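PDB 1JNI: diheme cytochrome C NAPB from Haemophilus influenzae, which probably passes electrons through two stacked c-type hemes to the catalytic subunit of the periplasmic nitrate reductase. Local coordinates for residues Cys60-Pro63 against Glu64-Arg67. Sequence-based numbering, arbitrary orientation.
With HEC (heme c), chain C.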
ATOM      1  N   CYS A  60      -1.077   3.016  -7.741  1.00 14.19           N
ATOM      2  CA  CYS A  60       0.159   2.449  -8.289  1.00 13.77           C
ATOM      3  C   CYS A  60       0.488   1.081  -7.672  1.00 13.73           C
ATOM      4  O   CYS A  60       0.947   0.229  -8.449  1.00 15.24           O
ATOM      5  CB  CYS A  60       1.353   3.405  -8.129  1.00 15.71           C
ATOM      6  SG  CYS A  60       1.096   4.976  -9.050  1.00 16.50           S
ATOM      7  N   HIS A  61       0.293   0.891  -6.363  1.00 13.68           N
ATOM      8  CA  HIS A  61       0.763  -0.301  -5.676  1.00 13.68           C
ATOM      9  C   HIS A  61      -0.258  -1.404  -5.613  1.00 13.87           C
ATOM     10  O   HIS A  61       0.066  -2.477  -5.107  1.00 16.12           O
ATOM     11  CB  HIS A  61       1.235   0.145  -4.308  1.00 14.51           C
ATOM     12  CG  HIS A  61       2.567   0.874  -4.251  1.00 12.74           C
ATOM     13  ND1 HIS A  61       3.816   0.297  -4.331  1.00 13.42           N
ATOM     14  CD2 HIS A  61       2.779   2.197  -4.058  1.00 13.73           C
ATOM     15  CE1 HIS A  61       4.740   1.281  -4.209  1.00 12.39           C
ATOM     16  NE2 HIS A  61       4.138   2.440  -4.055  1.00 13.38           N
ATOM     17  N   SER A  62      -1.467  -1.208  -6.136  1.00 14.31           N
ATOM     18  CA  SER A  62      -2.398  -2.332  -6.172  1.00 15.88           C
ATOM     19  C   SER A  62      -1.928  -3.424  -7.113  1.00 14.52           C
ATOM     20  O   SER A  62      -1.149  -3.178  -8.073  1.00 15.97           O
ATOM     21  CB  SER A  62      -3.777  -1.885  -6.639  1.00 16.89           C
ATOM     22  OG  SER A  62      -3.746  -1.371  -7.935  1.00 21.65           O
ATOM     23  N   PRO A  63      -2.372  -4.660  -6.917  1.00 16.15           N
ATOM     24  CA  PRO A  63      -2.079  -5.751  -7.873  1.00 19.01           C
ATOM     25  C   PRO A  63      -2.428  -5.373  -9.309  1.00 18.18           C
ATOM     26  O   PRO A  63      -1.701  -5.708 -10.230  1.00 20.60           O
ATOM     27  CB  PRO A  63      -2.949  -6.896  -7.372  1.00 21.40           C
ATOM     28  CG  PRO A  63      -2.981  -6.685  -5.896  1.00 20.94           C
ATOM     29  CD  PRO A  63      -3.120  -5.176  -5.756  1.00 18.35           C
ATOM     30  N   GLU A  64      -3.539  -4.663  -9.528  1.00 17.06           N
ATOM     31  CA  GLU A  64      -3.889  -4.378 -10.919  1.00 18.11           C
ATOM     32  C   GLU A  64      -3.114  -3.274 -11.567  1.00 16.63           C
ATOM     33  O   GLU A  64      -3.123  -3.237 -12.799  1.00 17.82           O
ATOM     34  CB  GLU A  64      -5.384  -4.089 -11.059  1.00 20.75           C
ATOM     35  CG  GLU A  64      -6.030  -3.000 -10.307  1.00 24.24           C
ATOM     36  CD  GLU A  64      -6.516  -3.378  -8.900  1.00 25.14           C
ATOM     37  OE1 GLU A  64      -7.581  -2.746  -8.583  1.00 22.81           O
ATOM     38  OE2 GLU A  64      -5.880  -4.200  -8.177  1.00 21.60           O
ATOM     39  N   ASN A  65      -2.395  -2.408 -10.858  1.00 17.58           N
ATOM     40  CA  ASN A  65      -1.680  -1.266 -11.411  1.00 16.35           C
ATOM     41  C   ASN A  65      -0.148  -1.409 -11.303  1.00 16.11           C
ATOM     42  O   ASN A  65       0.548  -0.577 -11.877  1.00 18.74           O
ATOM     43  CB  ASN A  65      -2.047   0.061 -10.767  1.00 17.31           C
ATOM     44  CG  ASN A  65      -3.445   0.514 -11.140  1.00 21.19           C
ATOM     45  OD1 ASN A  65      -3.682   1.145 -12.155  1.00 31.11           O
ATOM     46  ND2 ASN A  65      -4.297   0.241 -10.156  1.00 34.07           N
ATOM     47  N   SER A  66       0.366  -2.406 -10.572  1.00 15.77           N
ATOM     48  CA  SER A  66       1.787  -2.472 -10.299  1.00 15.73           C
ATOM     49  C   SER A  66       2.622  -2.601 -11.573  1.00 17.37           C
ATOM     50  O   SER A  66       3.697  -1.988 -11.705  1.00 19.28           O
ATOM     51  CB  SER A  66       2.041  -3.628  -9.368  0.71 17.32           C
ATOM     52  OG  SER A  66       1.742  -4.919  -9.774  0.71 16.37           O
ATOM     53  N   ARG A  67       2.198  -3.418 -12.524  1.00 19.15           N
ATOM     54  CA  ARG A  67       3.056  -3.614 -13.703  1.00 21.98           C
ATOM     55  C   ARG A  67       3.188  -2.351 -14.535  1.00 25.87           C
ATOM     56  O   ARG A  67       4.208  -1.919 -15.077  1.00 26.90           O
ATOM     57  CB  ARG A  67       2.558  -4.818 -14.548  1.00 26.16           C
TER
HETATM   58 FE   HEC C 126       5.103   4.177  -3.799  1.00 14.70          FE
HETATM   59  CHA HEC C 126       8.163   2.572  -3.969  1.00 15.73           C
HETATM   60  CHB HEC C 126       4.823   3.311  -0.520  1.00 13.96           C
HETATM   61  CHC HEC C 126       2.213   5.982  -3.557  1.00 15.05           C
HETATM   62  CHD HEC C 126       5.134   4.619  -7.179  1.00 16.28           C
HETATM   63  NA  HEC C 126       6.260   3.158  -2.505  1.00 14.77           N
HETATM   64  C1A HEC C 126       7.479   2.577  -2.751  1.00 14.28           C
HETATM   65  C2A HEC C 126       7.934   1.840  -1.575  1.00 14.38           C
HETATM   66  C3A HEC C 126       6.994   1.988  -0.616  1.00 14.76           C
HETATM   67  C4A HEC C 126       5.956   2.826  -1.177  1.00 13.97           C
HETATM   68  CMA HEC C 126       6.885   1.330   0.765  1.00 15.39           C
HETATM   69  CAA HEC C 126       9.218   0.979  -1.543  1.00 15.66           C
HETATM   70  CBA HEC C 126       8.916  -0.515  -1.892  1.00 21.12           C
HETATM   71  CGA HEC C 126      10.221  -1.266  -2.006  1.00 28.49           C
HETATM   72  O1A HEC C 126      10.666  -1.820  -1.015  1.00 45.36           O
HETATM   73  O2A HEC C 126      10.834  -1.355  -3.110  1.00 40.49           O
HETATM   74  NB  HEC C 126       3.827   4.608  -2.313  1.00 13.95           N
HETATM   75  C1B HEC C 126       3.841   4.177  -0.995  1.00 13.47           C
HETATM   76  C2B HEC C 126       2.777   4.798  -0.221  1.00 14.11           C
HETATM   77  C3B HEC C 126       2.080   5.584  -1.061  1.00 15.77           C
HETATM   78  C4B HEC C 126       2.697   5.430  -2.374  1.00 14.54           C
HETATM   79  CMB HEC C 126       2.535   4.418   1.256  1.00 16.55           C
HETATM   80  CAB HEC C 126       0.978   6.472  -0.749  1.00 16.12           C
HETATM   81  CBB HEC C 126       1.157   7.440   0.390  1.00 18.56           C
HETATM   82  NC  HEC C 126       3.896   5.051  -5.088  1.00 13.87           N
HETATM   83  C1C HEC C 126       2.715   5.724  -4.828  1.00 14.10           C
HETATM   84  C2C HEC C 126       2.101   6.206  -6.051  1.00 14.44           C
HETATM   85  C3C HEC C 126       2.897   5.828  -7.095  1.00 14.98           C
HETATM   86  C4C HEC C 126       4.034   5.122  -6.474  1.00 15.48           C
HETATM   87  CMC HEC C 126       0.719   6.860  -6.103  1.00 17.03           C
HETATM   88  CAC HEC C 126       2.587   5.909  -8.473  1.00 16.30           C
HETATM   89  CBC HEC C 126       2.409   7.289  -9.038  1.00 17.74           C
HETATM   90  ND  HEC C 126       6.407   3.756  -5.247  1.00 16.34           N
HETATM   91  C1D HEC C 126       6.242   3.991  -6.603  1.00 13.47           C
HETATM   92  C2D HEC C 126       7.408   3.538  -7.366  1.00 14.74           C
HETATM   93  C3D HEC C 126       8.257   3.006  -6.450  1.00 14.88           C
HETATM   94  C4D HEC C 126       7.626   3.130  -5.137  1.00 16.02           C
HETATM   95  CMD HEC C 126       7.591   3.691  -8.905  1.00 16.78           C
HETATM   96  CAD HEC C 126       9.695   2.532  -6.706  1.00 20.21           C
HETATM   97  CBD HEC C 126       9.630   1.079  -7.207  1.00 22.61           C
HETATM   98  CGD HEC C 126       9.524   0.238  -5.935  1.00 31.55           C
HETATM   99  O1D HEC C 126      10.577   0.013  -5.240  1.00 32.96           O
HETATM  100  O2D HEC C 126       8.347  -0.125  -5.743  1.00 27.52           O
HETATM  101  O   HOH W   1      -0.091  -5.372 -12.468  1.00 20.15           O
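With chi1 of 62°, Ser-62 holds OG between its own backbone N and carbonyl carbon, while Asn-65 sets CG anti to its carbonyl carbon (chi1 -71°); the hydroxyl and the amide thus meet across a type I beta turn, Ser-62 to Asn-65. Asn-65 ND2 donates to Ser-62 OG at 2.8 Å, nearly straight and with the oxygen almost in the amide plane. The same OG is also hydrogen-bonded to Leu-58 O, and receives a weak second bond from Asn-65 N. That backbone N has its better acceptor in Ser-62 O, 3.1 Å away and approached from above the carbonyl plane; Ser-66 N adds a weak bond to this oxygen. Glu-64 OE2 lies 3.5 Å from Ser-62 CB, beside the Pro-63 ring. A water accepts from Arg-67 N and donates to Pro-63 O, bridging the turn to helix 66-69, and Ser-66 OG is hydrogen-bonded to Arg-73 NE. Immediately before the turn lies the CXXCH heme c motif: Cys-60 SG is bonded to heme CAC at 1.9 Å. His-61 NE2 ligates the heme iron FE at 2.0 Å, with His-43 as the other axial ligand. Thr-72 O takes the hydrogen bond of His-61 ND1, which, together with the iron bond, helps fix the ring's rotation and would probably make the imidazole more electron-rich, an effect expected to favour the ferric heme.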